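Beta-glucanase (Bacteroides thetaiotaomicron, PDB 6EUG) probably hydrolyses beta-1,3-galactosidic bonds in arabinogalactan, this chain being the family 43 glycosidase part of a longer protein. Local coordinates at residues G68-K73 with G106-R111; G61-A66 with G74-S79; N287-L292 with P305-G310; N262-I267 with G318-Y323. All blocks are in the same frame, centred on the assembly; numbering follows the deposited sequence.

Contact 1 (G68-K73 with G106-R111); sequences GFVTEK and GCIMER. With GIM (glucoimidazole), chain B.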
loop_
_atom_site.group_PDB
_atom_site.type_symbol
_atom_site.label_atom_id
_atom_site.label_comp_id
_atom_site.label_asym_id
_atom_site.label_seq_id
_atom_site.Cartn_x
_atom_site.Cartn_y
_atom_site.Cartn_z
ATOM N N GLY A 68 15.042 16.851 0.677
ATOM C CA GLY A 68 14.578 16.239 -0.578
ATOM C C GLY A 68 13.583 15.111 -0.248
ATOM O O GLY A 68 13.158 14.978 0.911
ATOM N N PHE A 69 13.284 14.268 -1.234
ATOM C CA PHE A 69 12.291 13.176 -1.066
ATOM C C PHE A 69 12.642 11.801 -1.613
ATOM O O PHE A 69 12.113 10.791 -1.122
ATOM C CB PHE A 69 10.899 13.611 -1.610
ATOM C CG PHE A 69 10.861 13.893 -3.106
ATOM C CD1 PHE A 69 11.263 15.123 -3.608
ATOM C CD2 PHE A 69 10.362 12.947 -3.989
ATOM C CE1 PHE A 69 11.225 15.377 -4.974
ATOM C CE2 PHE A 69 10.295 13.201 -5.351
ATOM C CZ PHE A 69 10.741 14.401 -5.839
ATOM N N VAL A 70 13.475 11.733 -2.640
ATOM C CA VAL A 70 13.845 10.418 -3.216
ATOM C C VAL A 70 14.874 9.698 -2.318
ATOM O O VAL A 70 15.814 10.313 -1.859
ATOM C CB VAL A 70 14.391 10.572 -4.663
ATOM C CG1 VAL A 70 14.812 9.218 -5.249
ATOM C CG2 VAL A 70 13.368 11.258 -5.554
ATOM N N THR A 71 14.664 8.396 -2.061
ATOM C CA THR A 71 15.600 7.648 -1.239
ATOM C C THR A 71 17.017 7.704 -1.798
ATOM O O THR A 71 17.236 7.633 -3.040
ATOM C CB THR A 71 15.154 6.166 -1.022
ATOM O OG1 THR A 71 15.960 5.547 0.011
ATOM C CG2 THR A 71 15.247 5.346 -2.309
ATOM N N GLU A 72 17.968 7.769 -0.869
ATOM C CA GLU A 72 19.379 7.540 -1.149
ATOM C C GLU A 72 19.813 6.053 -1.048
ATOM O O GLU A 72 20.963 5.703 -1.443
ATOM C CB GLU A 72 20.252 8.397 -0.208
ATOM C CG GLU A 72 20.204 9.902 -0.446
ATOM C CD GLU A 72 21.152 10.421 -1.516
ATOM O OE1 GLU A 72 20.892 11.511 -2.067
ATOM O OE2 GLU A 72 22.176 9.771 -1.817
ATOM N N LYS A 73 18.946 5.191 -0.476
ATOM C CA LYS A 73 19.352 3.863 -0.034
ATOM C C LYS A 73 18.468 2.691 -0.444
ATOM O O LYS A 73 19.015 1.634 -0.790
ATOM C CB LYS A 73 19.486 3.821 1.502
ATOM C CG LYS A 73 20.489 4.816 2.072
ATOM C CD LYS A 73 21.940 4.465 1.789
ATOM C CE LYS A 73 22.855 5.625 2.198
ATOM N NZ LYS A 73 24.262 5.263 1.887
ATOM N N GLY A 106 18.709 6.824 -7.646
ATOM C CA GLY A 106 17.929 7.879 -8.289
ATOM C C GLY A 106 16.490 7.489 -8.574
ATOM O O GLY A 106 15.649 8.371 -8.783
ATOM N N CYS A 107 16.193 6.177 -8.591
ATOM C CA CYS A 107 14.786 5.712 -8.697
ATOM C C CYS A 107 13.970 5.998 -7.414
ATOM O O CYS A 107 14.521 6.186 -6.319
ATOM C CB CYS A 107 14.745 4.222 -9.062
ATOM S SG CYS A 107 15.082 3.119 -7.665
ATOM N N ILE A 108 12.639 6.046 -7.548
ATOM C CA ILE A 108 11.738 6.179 -6.389
ATOM C C ILE A 108 11.253 4.776 -5.987
ATOM O O ILE A 108 10.812 4.013 -6.849
ATOM C CB ILE A 108 10.536 7.086 -6.755
ATOM C CG1 ILE A 108 10.997 8.550 -6.909
ATOM C CG2 ILE A 108 9.374 6.982 -5.791
ATOM C CD1 ILE A 108 9.961 9.411 -7.606
ATOM N N MET A 109 11.359 4.464 -4.700
ATOM C CA MET A 109 10.908 3.204 -4.126
ATOM C C MET A 109 10.000 3.545 -2.943
ATOM O O MET A 109 10.478 4.096 -1.940
ATOM C CB MET A 109 12.131 2.420 -3.651
ATOM C CG MET A 109 13.059 1.974 -4.776
ATOM S SD MET A 109 14.507 1.225 -4.041
ATOM C CE MET A 109 14.702 -0.304 -4.943
ATOM N N GLU A 110 8.697 3.241 -3.076
ATOM C CA GLU A 110 7.664 3.570 -2.067
ATOM C C GLU A 110 6.749 2.402 -1.667
ATOM O O GLU A 110 6.542 1.445 -2.430
ATOM C CB GLU A 110 6.789 4.751 -2.527
ATOM C CG GLU A 110 7.570 6.056 -2.615
ATOM C CD GLU A 110 6.778 7.264 -3.102
ATOM O OE1 GLU A 110 5.566 7.138 -3.445
ATOM O OE2 GLU A 110 7.400 8.368 -3.186
ATOM N N ARG A 111 6.271 2.494 -0.431
ATOM C CA ARG A 111 5.220 1.636 0.093
ATOM C C ARG A 111 5.513 0.143 -0.033
ATOM O O ARG A 111 4.651 -0.641 -0.419
ATOM C CB ARG A 111 3.847 2.054 -0.473
ATOM C CG ARG A 111 3.399 3.438 -0.025
ATOM C CD ARG A 111 1.947 3.806 -0.374
ATOM N NE ARG A 111 1.668 5.184 0.046
ATOM C CZ ARG A 111 1.371 5.574 1.293
ATOM N NH1 ARG A 111 1.188 4.706 2.272
ATOM N NH2 ARG A 111 1.192 6.876 1.572
HETATM C C1 GIM B . 1.177 10.351 -2.210
HETATM C C2 GIM B . 1.433 8.953 -1.796
HETATM N N10 GIM B . 2.103 11.314 -2.361
HETATM C C3 GIM B . 2.844 8.844 -1.189
HETATM C C4 GIM B . 3.849 9.625 -2.087
HETATM C C5 GIM B . 3.547 11.132 -2.049
HETATM C C6 GIM B . 4.433 11.946 -2.989
HETATM C C7 GIM B . 0.121 12.150 -2.900
HETATM C C8 GIM B . 1.465 12.443 -2.772
HETATM N N1 GIM B . -0.037 10.855 -2.547
HETATM O O3 GIM B . 3.260 7.472 -1.119
HETATM O O2 GIM B . 0.313 8.500 -0.990
HETATM O O4 GIM B . 3.878 9.166 -3.462
HETATM O O6 GIM B . 4.114 11.661 -4.348
HETATM O O HOH W 1 10.162 8.911 -3.015
HETATM O O HOH W 2 17.123 6.098 -5.423
HETATM O O HOH W 3 12.037 6.838 -2.780
#
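Water 2 is gripped by three backbone groups. It donates to Thr71 O and Cys107 O and accepts from Gly106 N, each at 2.8 Å. Water 3 makes a second bridge, accepting from Thr71 N and from Met109 N, both at 3.1 Å. No direct hydrogen bond joins the segments 68-73 and 106-111. Val70 makes much of the apolar contact. Its CG1, set anti to the backbone N (chi1 178°), comes to 3.2 Å from Cys107 O. Its CG2 meets Ile108 CG1 at 3.8 Å, and the two side chains cross at about a right angle. The ring of Phe69 has Ile108 CD1 at its edge. Thr71 OG1 bonds to His63 O and also accepts from Lys73 N in an ST turn. The strand 108-111 then leads into the glucoimidazole pocket. Glu110 OE1 accepts from O4 of the ligand at 2.6 Å. Water 1 donates to Glu110 OE2, which is also hydrogen-bonded to Tyr136 OH. Arg111 NH2 donates to the ligand O2. The polar links across the contact thus run through water, beside direct apolar packing, and both carboxylate oxygens of Glu110 are engaged, which should limit its rotation.

Contact 2 (G61-A66 with G74-S79); sequences GEHRPA and GINCYS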
loop_
_atom_site.group_PDB
_atom_site.type_symbol
_atom_site.label_atom_id
_atom_site.label_comp_id
_atom_site.label_asym_id
_atom_site.label_seq_id
_atom_site.Cartn_x
_atom_site.Cartn_y
_atom_site.Cartn_z
ATOM N N GLY A 61 10.167 -0.571 5.494
ATOM C CA GLY A 61 9.653 0.731 5.046
ATOM C C GLY A 61 10.682 1.506 4.218
ATOM O O GLY A 61 11.851 1.069 4.051
ATOM N N GLU A 62 10.246 2.670 3.736
ATOM C CA GLU A 62 11.088 3.599 2.940
ATOM C C GLU A 62 12.166 4.226 3.828
ATOM O O GLU A 62 11.858 4.707 4.951
ATOM C CB GLU A 62 10.226 4.725 2.403
ATOM C CG GLU A 62 9.038 4.301 1.568
ATOM C CD GLU A 62 7.899 5.311 1.551
ATOM O OE1 GLU A 62 6.871 5.004 0.913
ATOM O OE2 GLU A 62 8.040 6.420 2.153
ATOM N N HIS A 63 13.426 4.175 3.380
ATOM C CA HIS A 63 14.478 4.985 3.974
ATOM C C HIS A 63 14.400 6.384 3.321
ATOM O O HIS A 63 14.636 6.529 2.121
ATOM C CB HIS A 63 15.851 4.321 3.748
ATOM C CG HIS A 63 16.985 5.045 4.361
ATOM N ND1 HIS A 63 17.391 6.293 3.931
ATOM C CD2 HIS A 63 17.872 4.662 5.315
ATOM C CE1 HIS A 63 18.463 6.652 4.616
ATOM N NE2 HIS A 63 18.757 5.700 5.481
ATOM N N ARG A 64 13.968 7.379 4.095
ATOM C CA ARG A 64 13.788 8.722 3.596
ATOM C C ARG A 64 14.959 9.618 3.990
ATOM O O ARG A 64 15.509 9.471 5.087
ATOM C CB ARG A 64 12.469 9.358 4.088
ATOM C CG ARG A 64 11.184 8.763 3.500
ATOM C CD ARG A 64 10.982 9.108 2.033
ATOM N NE ARG A 64 9.687 8.637 1.553
ATOM C CZ ARG A 64 9.054 9.098 0.474
ATOM N NH1 ARG A 64 7.867 8.602 0.148
ATOM N NH2 ARG A 64 9.575 10.081 -0.266
ATOM N N PRO A 65 15.259 10.627 3.143
ATOM C CA PRO A 65 16.286 11.618 3.410
ATOM C C PRO A 65 15.800 12.760 4.344
ATOM O O PRO A 65 14.587 13.001 4.470
ATOM C CB PRO A 65 16.609 12.120 1.999
ATOM C CG PRO A 65 15.343 12.080 1.282
ATOM C CD PRO A 65 14.682 10.807 1.787
ATOM N N ALA A 66 16.747 13.464 4.976
ATOM C CA ALA A 66 16.457 14.629 5.831
ATOM C C ALA A 66 16.140 15.864 5.011
ATOM O O ALA A 66 15.457 16.763 5.511
ATOM C CB ALA A 66 17.624 14.926 6.771
ATOM N N GLY A 74 17.133 2.869 -0.420
ATOM C CA GLY A 74 16.175 1.761 -0.686
ATOM C C GLY A 74 15.209 1.498 0.461
ATOM O O GLY A 74 14.635 2.454 1.055
ATOM N N ILE A 75 14.960 0.208 0.708
ATOM C CA ILE A 75 13.972 -0.263 1.684
ATOM C C ILE A 75 14.683 -0.765 2.949
ATOM O O ILE A 75 15.511 -1.704 2.885
ATOM C CB ILE A 75 13.114 -1.390 1.070
ATOM C CG1 ILE A 75 12.394 -0.935 -0.236
ATOM C CG2 ILE A 75 12.146 -1.972 2.106
ATOM C CD1 ILE A 75 11.572 0.356 -0.123
ATOM N N ASN A 76 14.349 -0.153 4.081
ATOM C CA ASN A 76 14.968 -0.428 5.399
ATOM C C ASN A 76 14.178 -1.508 6.137
ATOM O O ASN A 76 12.983 -1.690 5.852
ATOM C CB ASN A 76 14.971 0.896 6.212
ATOM C CG ASN A 76 16.211 1.115 7.064
ATOM O OD1 ASN A 76 17.177 0.348 7.036
ATOM N ND2 ASN A 76 16.207 2.229 7.801
ATOM N N CYS A 77 14.820 -2.200 7.084
ATOM C CA CYS A 77 14.181 -3.226 7.933
ATOM C C CYS A 77 14.596 -3.125 9.418
ATOM O O CYS A 77 15.801 -2.969 9.725
ATOM C CB CYS A 77 14.551 -4.606 7.426
ATOM S SG CYS A 77 13.965 -6.049 8.328
ATOM N N TYR A 78 13.604 -3.279 10.299
ATOM C CA TYR A 78 13.787 -3.373 11.776
ATOM C C TYR A 78 13.129 -4.648 12.297
ATOM O O TYR A 78 12.111 -5.090 11.735
ATOM C CB TYR A 78 13.203 -2.139 12.482
ATOM C CG TYR A 78 13.890 -0.819 12.090
ATOM C CD1 TYR A 78 13.579 -0.159 10.904
ATOM C CD2 TYR A 78 14.907 -0.281 12.861
ATOM C CE1 TYR A 78 14.200 1.034 10.537
ATOM C CE2 TYR A 78 15.562 0.904 12.499
ATOM C CZ TYR A 78 15.221 1.561 11.323
ATOM O OH TYR A 78 15.834 2.762 10.912
ATOM N N SER A 79 13.650 -5.196 13.411
ATOM C CA SER A 79 13.063 -6.433 14.002
ATOM C C SER A 79 12.767 -6.249 15.500
ATOM O O SER A 79 13.365 -5.377 16.123
ATOM C CB SER A 79 13.964 -7.651 13.797
ATOM O OG SER A 79 15.184 -7.521 14.509
#
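Gly61 and Asn76 form a hydrogen-bonded antiparallel pair in the beta hairpin of strands 56-62 and 74-80. The hairpin supplies the two middle strands of a four-stranded propeller blade. Both backbone bonds of the pair are made. Gly61 N donates to Asn76 O at 3.1 Å, and Asn76 N returns a bond to Gly61 O at 2.8 Å. Gly61 O also receives a CA-H...O contact from Ile75 CA at 3.4 Å. Next along, Glu62 and Ile75 are a non-hydrogen-bonded pair. Beyond them, His63 N donates to Gly74 O at 3.1 Å. Gly74 N is satisfied by Thr71 OG1 in the connecting loop.

The side chains find their polar partners on either side of the hairpin. Asn76 ND2 bonds to Asn44 O, and Tyr78 OH bonds to Asn44 N. His63 and Asn76 meet at a slant, planes 57° apart, with His63 CD2 3.9 Å from Asn76 ND2. His63 has CG anti to its backbone N (chi1 -178°), which turns the ring toward Asn76. Glu62 points to the face it shares with Ile75. Its OE1 accepts from Arg111 N, which links the hairpin to the pocket strand. Its OE2 forms a salt bridge with Arg64, which grips it side-on with two nitrogens. Arg64 NE lies 2.8 Å and Arg64 NH1 3.0 Å from Glu62 OE2, and both come from the same face of the carboxylate plane.

Contact 3 (N287-L292 with P305-G310); sequences NKARLL and PNPCVG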
loop_
_atom_site.group_PDB
_atom_site.type_symbol
_atom_site.label_atom_id
_atom_site.label_comp_id
_atom_site.label_asym_id
_atom_site.label_seq_id
_atom_site.Cartn_x
_atom_site.Cartn_y
_atom_site.Cartn_z
ATOM N N ASN A 287 -6.125 14.156 4.962
ATOM C CA ASN A 287 -7.523 14.304 4.541
ATOM C C ASN A 287 -8.394 13.274 5.295
ATOM O O ASN A 287 -7.889 12.587 6.163
ATOM C CB ASN A 287 -7.598 14.175 3.003
ATOM C CG ASN A 287 -7.060 12.824 2.476
ATOM O OD1 ASN A 287 -7.532 11.749 2.909
ATOM N ND2 ASN A 287 -6.089 12.865 1.536
ATOM N N LYS A 288 -9.691 13.186 4.965
ATOM C CA LYS A 288 -10.638 12.321 5.624
ATOM C C LYS A 288 -10.476 10.882 5.145
ATOM O O LYS A 288 -10.501 10.619 3.929
ATOM C CB LYS A 288 -12.070 12.838 5.327
ATOM C CG LYS A 288 -13.137 12.257 6.206
ATOM C CD LYS A 288 -14.531 12.762 5.833
ATOM C CE LYS A 288 -14.747 14.226 6.199
ATOM N NZ LYS A 288 -16.194 14.558 6.056
ATOM N N ALA A 289 -10.263 9.959 6.076
ATOM C CA ALA A 289 -10.146 8.508 5.720
ATOM C C ALA A 289 -11.483 7.948 5.244
ATOM O O ALA A 289 -12.538 8.468 5.614
ATOM C CB ALA A 289 -9.641 7.685 6.914
ATOM N N ARG A 290 -11.422 6.920 4.387
ATOM C CA ARG A 290 -12.590 6.177 3.926
ATOM C C ARG A 290 -12.485 4.730 4.455
ATOM O O ARG A 290 -11.349 4.181 4.606
ATOM C CB ARG A 290 -12.659 6.142 2.379
ATOM C CG ARG A 290 -12.653 7.527 1.691
ATOM C CD ARG A 290 -11.289 8.046 1.284
ATOM N NE ARG A 290 -11.436 9.336 0.616
ATOM C CZ ARG A 290 -11.538 9.551 -0.694
ATOM N NH1 ARG A 290 -11.488 8.561 -1.582
ATOM N NH2 ARG A 290 -11.696 10.798 -1.111
ATOM N N LEU A 291 -13.647 4.127 4.716
ATOM C CA LEU A 291 -13.774 2.688 5.018
ATOM C C LEU A 291 -14.505 1.976 3.879
ATOM O O LEU A 291 -15.594 2.399 3.491
ATOM C CB LEU A 291 -14.519 2.461 6.332
ATOM C CG LEU A 291 -14.705 1.025 6.808
ATOM C CD1 LEU A 291 -13.331 0.388 7.049
ATOM C CD2 LEU A 291 -15.556 0.957 8.066
ATOM N N LEU A 292 -13.900 0.903 3.357
ATOM C CA LEU A 292 -14.476 0.110 2.274
ATOM C C LEU A 292 -14.667 -1.338 2.745
ATOM O O LEU A 292 -13.853 -1.836 3.531
ATOM C CB LEU A 292 -13.628 0.169 1.031
ATOM C CG LEU A 292 -12.969 1.539 0.667
ATOM C CD1 LEU A 292 -12.009 1.384 -0.502
ATOM C CD2 LEU A 292 -14.023 2.591 0.323
ATOM N N PRO A 305 -18.807 5.280 6.287
ATOM C CA PRO A 305 -18.232 6.529 6.832
ATOM C C PRO A 305 -16.816 6.384 7.390
ATOM O O PRO A 305 -16.407 5.254 7.722
ATOM C CB PRO A 305 -19.201 6.908 7.947
ATOM C CG PRO A 305 -20.520 6.281 7.515
ATOM C CD PRO A 305 -20.095 4.950 6.939
ATOM N N ASN A 306 -16.121 7.537 7.496
ATOM C CA ASN A 306 -14.750 7.649 8.053
ATOM C C ASN A 306 -14.672 6.816 9.331
ATOM O O ASN A 306 -15.465 7.022 10.236
ATOM C CB ASN A 306 -14.425 9.133 8.344
ATOM C CG ASN A 306 -13.030 9.380 8.952
ATOM O OD1 ASN A 306 -12.218 8.469 9.152
ATOM N ND2 ASN A 306 -12.745 10.662 9.228
ATOM N N PRO A 307 -13.724 5.862 9.400
ATOM C CA PRO A 307 -13.638 5.013 10.593
ATOM C C PRO A 307 -13.022 5.728 11.804
ATOM O O PRO A 307 -13.161 5.234 12.927
ATOM C CB PRO A 307 -12.774 3.835 10.108
ATOM C CG PRO A 307 -11.867 4.480 9.092
ATOM C CD PRO A 307 -12.788 5.402 8.351
ATOM N N CYS A 308 -12.340 6.854 11.589
ATOM C CA CYS A 308 -11.763 7.635 12.709
ATOM C C CYS A 308 -12.846 8.409 13.441
ATOM O O CYS A 308 -13.731 8.941 12.785
ATOM C CB CYS A 308 -10.694 8.608 12.199
ATOM S SG CYS A 308 -9.293 7.781 11.421
ATOM N N VAL A 309 -12.762 8.478 14.775
ATOM C CA VAL A 309 -13.748 9.193 15.631
ATOM C C VAL A 309 -13.020 10.101 16.647
ATOM O O VAL A 309 -11.942 9.765 17.095
ATOM C CB VAL A 309 -14.668 8.200 16.410
ATOM C CG1 VAL A 309 -15.433 7.267 15.457
ATOM C CG2 VAL A 309 -13.896 7.357 17.431
ATOM N N GLY A 310 -13.602 11.240 17.012
ATOM C CA GLY A 310 -12.993 12.133 18.031
ATOM C C GLY A 310 -12.251 13.291 17.404
ATOM O O GLY A 310 -12.328 13.480 16.200
#
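Arg290 and Asn306 bring the two backbones closest, with their CA atoms 4.9 Å apart. Segment 287-292 runs from a loop into strand 290-292. Segment 305-310 is mostly loop, with a weakly bonded strand at about 308-309. No hydrogen bond crosses between them. The backbones meet instead through a CA-H...O contact from Asn306 CA to Ala289 O at 3.4 Å. Leu291 N is buried by the contact and has no partner in the model; Pro307 CD is 3.9 Å from it.

Asn306 and Pro307 supply most of the side-chain contact. One face of the Asn306 amide rests on segment 287-292. CG is anti to the backbone N (chi1 179°), which lays the amide along Lys288 and Ala289. Its ND2 lies 3.4 Å from Lys288 CG, and its OD1 lies 3.5 Å from Ala289 CB. From the other face Cys308 N donates to OD1 at 2.9 Å, an Asx turn. ND2 donates to Ala313 O, so both ends of the amide are held. The CD edge of the Pro307 ring rests on Ala289 CB and on Leu291 CB, the latter at 4.0 Å.

The contact lies where one propeller blade passes to the next. Strand 290-294 lies between 273-279 and the outermost strand 302-304. The chain then leaves that blade, and strand 308-309 pairs in parallel with strand 363-366 of the final sheet.

Contact 4 (N262-I267 with G318-Y323); sequences NEAPAI and GGQSTY. With GIM (glucoimidazole), chain B.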
loop_
_atom_site.group_PDB
_atom_site.type_symbol
_atom_site.label_atom_id
_atom_site.label_comp_id
_atom_site.label_asym_id
_atom_site.label_seq_id
_atom_site.Cartn_x
_atom_site.Cartn_y
_atom_site.Cartn_z
ATOM N N ASN A 262 -9.141 7.052 -4.314
ATOM C CA ASN A 262 -8.677 6.348 -3.122
ATOM C C ASN A 262 -7.190 5.969 -3.259
ATOM O O ASN A 262 -6.764 5.482 -4.311
ATOM C CB ASN A 262 -9.509 5.072 -2.899
ATOM C CG ASN A 262 -10.934 5.379 -2.460
ATOM O OD1 ASN A 262 -11.194 5.712 -1.253
ATOM N ND2 ASN A 262 -11.869 5.287 -3.408
ATOM N N GLU A 263 -6.471 6.142 -2.145
ATOM C CA GLU A 263 -5.008 6.011 -2.089
ATOM C C GLU A 263 -4.567 5.294 -0.810
ATOM O O GLU A 263 -5.401 4.939 0.013
ATOM C CB GLU A 263 -4.361 7.414 -2.170
ATOM C CG GLU A 263 -4.951 8.355 -3.222
ATOM C CD GLU A 263 -4.952 7.841 -4.670
ATOM O OE1 GLU A 263 -4.077 7.060 -5.091
ATOM O OE2 GLU A 263 -5.860 8.245 -5.423
ATOM N N ALA A 264 -3.266 5.013 -0.671
ATOM C CA ALA A 264 -2.737 4.489 0.597
ATOM C C ALA A 264 -3.554 3.328 1.211
ATOM O O ALA A 264 -3.880 3.364 2.406
ATOM C CB ALA A 264 -2.585 5.615 1.592
ATOM N N PRO A 265 -3.847 2.301 0.408
ATOM C CA PRO A 265 -4.736 1.216 0.927
ATOM C C PRO A 265 -4.120 0.372 2.053
ATOM O O PRO A 265 -2.907 0.017 1.991
ATOM C CB PRO A 265 -4.977 0.354 -0.320
ATOM C CG PRO A 265 -3.753 0.563 -1.123
ATOM C CD PRO A 265 -3.487 2.038 -0.999
ATOM N N ALA A 266 -4.947 0.037 3.050
ATOM C CA ALA A 266 -4.622 -0.878 4.137
ATOM C C ALA A 266 -5.841 -1.803 4.316
ATOM O O ALA A 266 -6.990 -1.367 4.221
ATOM C CB ALA A 266 -4.327 -0.108 5.427
ATOM N N ILE A 267 -5.579 -3.084 4.508
ATOM C CA ILE A 267 -6.624 -4.136 4.441
ATOM C C ILE A 267 -6.475 -5.219 5.499
ATOM O O ILE A 267 -5.356 -5.575 5.853
ATOM C CB ILE A 267 -6.687 -4.769 3.032
ATOM C CG1 ILE A 267 -7.909 -5.719 2.882
ATOM C CG2 ILE A 267 -5.389 -5.469 2.663
ATOM C CD1 ILE A 267 -8.216 -6.076 1.430
ATOM N N GLY A 318 -4.030 13.739 11.590
ATOM C CA GLY A 318 -2.846 14.327 10.928
ATOM C C GLY A 318 -2.022 13.295 10.142
ATOM O O GLY A 318 -0.922 13.592 9.719
ATOM N N GLY A 319 -2.575 12.086 9.979
ATOM C CA GLY A 319 -1.885 10.973 9.313
ATOM C C GLY A 319 -2.472 10.510 7.970
ATOM O O GLY A 319 -3.486 11.058 7.469
ATOM N N GLN A 320 -1.822 9.475 7.420
ATOM C CA GLN A 320 -2.269 8.768 6.222
ATOM C C GLN A 320 -1.996 7.274 6.409
ATOM O O GLN A 320 -0.859 6.874 6.740
ATOM C CB GLN A 320 -1.545 9.297 4.974
ATOM C CG GLN A 320 -1.992 8.698 3.630
ATOM C CD GLN A 320 -1.183 9.180 2.432
ATOM O OE1 GLN A 320 0.043 9.442 2.551
ATOM N NE2 GLN A 320 -1.823 9.203 1.232
ATOM N N SER A 321 -3.026 6.444 6.245
ATOM C CA SER A 321 -2.926 4.993 6.344
ATOM C C SER A 321 -1.702 4.363 5.667
ATOM O O SER A 321 -1.328 4.780 4.554
ATOM C CB SER A 321 -4.229 4.376 5.790
ATOM O OG SER A 321 -4.558 4.804 4.443
ATOM N N THR A 322 -1.137 3.332 6.302
ATOM C CA THR A 322 -0.112 2.469 5.643
ATOM C C THR A 322 -0.307 0.957 5.765
ATOM O O THR A 322 0.071 0.242 4.848
ATOM C CB THR A 322 1.342 2.877 5.956
ATOM O OG1 THR A 322 2.263 2.202 5.066
ATOM C CG2 THR A 322 1.731 2.643 7.412
ATOM N N TYR A 323 -0.844 0.463 6.889
ATOM C CA TYR A 323 -0.933 -0.990 7.107
ATOM C C TYR A 323 -1.888 -1.308 8.257
ATOM O O TYR A 323 -2.050 -0.499 9.182
ATOM C CB TYR A 323 0.500 -1.571 7.444
ATOM C CG TYR A 323 0.564 -3.103 7.326
ATOM C CD1 TYR A 323 0.568 -3.716 6.074
ATOM C CD2 TYR A 323 0.642 -3.918 8.460
ATOM C CE1 TYR A 323 0.562 -5.105 5.942
ATOM C CE2 TYR A 323 0.651 -5.304 8.344
ATOM C CZ TYR A 323 0.629 -5.895 7.082
ATOM O OH TYR A 323 0.631 -7.266 6.954
HETATM C C1 GIM B . 1.177 10.351 -2.210
HETATM C C2 GIM B . 1.433 8.953 -1.796
HETATM N N10 GIM B . 2.103 11.314 -2.361
HETATM C C3 GIM B . 2.844 8.844 -1.189
HETATM C C4 GIM B . 3.849 9.625 -2.087
HETATM C C5 GIM B . 3.547 11.132 -2.049
HETATM C C6 GIM B . 4.433 11.946 -2.989
HETATM C C7 GIM B . 0.121 12.150 -2.900
HETATM C C8 GIM B . 1.465 12.443 -2.772
HETATM N N1 GIM B . -0.037 10.855 -2.547
HETATM O O3 GIM B . 3.260 7.472 -1.119
HETATM O O2 GIM B . 0.313 8.500 -0.990
HETATM O O4 GIM B . 3.878 9.166 -3.462
HETATM O O6 GIM B . 4.114 11.661 -4.348
HETATM O O HOH W 4 -1.340 -1.687 3.596
#
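The flat amide of Gln320 has Ala264 CB over one face, 3.7 Å from Gln320 NE2, and the glucoimidazole beyond its nitrogen. The setting is the five-bladed beta-propeller expected of family 43, where edge strands of two successive blades meet near the centre of the chain. Gln320 reaches the ligand on an extended chain, with CG anti to the backbone N (chi1 -176°). Its NE2 donates to O2 of the ligand at 3.2 Å and also to Ser279 OG. Its OE1 accepts from Trp340 NE1. These bonds fix which way the amide is flipped and present an N-H to O2 of the ligand.

Strands 265-267 and 320-323 do not pair. Their axes cross at 47° and approach to 5.6 Å. One direct bond links them: Ser321 OG donates to Ala264 O at 2.6 Å. The chain turns a corner at Ala264, whose N is held by Asp214 of the pocket. Further along, Ala266 CB packs on the backbone at Tyr323 N, 3.8 Å away. There Thr322 and Tyr323 form a classic beta bulge opposite Met336. Water 4 bridges the two strands, donating to Pro265 O at 2.8 Å and to Thr322 O at 2.7 Å.

Overall arrangement
From the N terminus, contact 2 comes first and closes the short loop of a hairpin in the first blade. Contact 1 opens inside that loop and closes later, so the two cross. It ties the loop of the first blade to the first strand of the second. Contacts 3 and 4 come after both of these in the chain. Contact 4 opens first and closes last, with 50 residues between its segments, joining strands 265-270 and 320-327 of the last two blades. Contact 3 falls within that span and joins the same blades about 11 Å away, centre to centre. Contacts 1 and 4 meet through Arg111 at the glucoimidazole, and contacts 3 and 4 through Arg290 and Asn262.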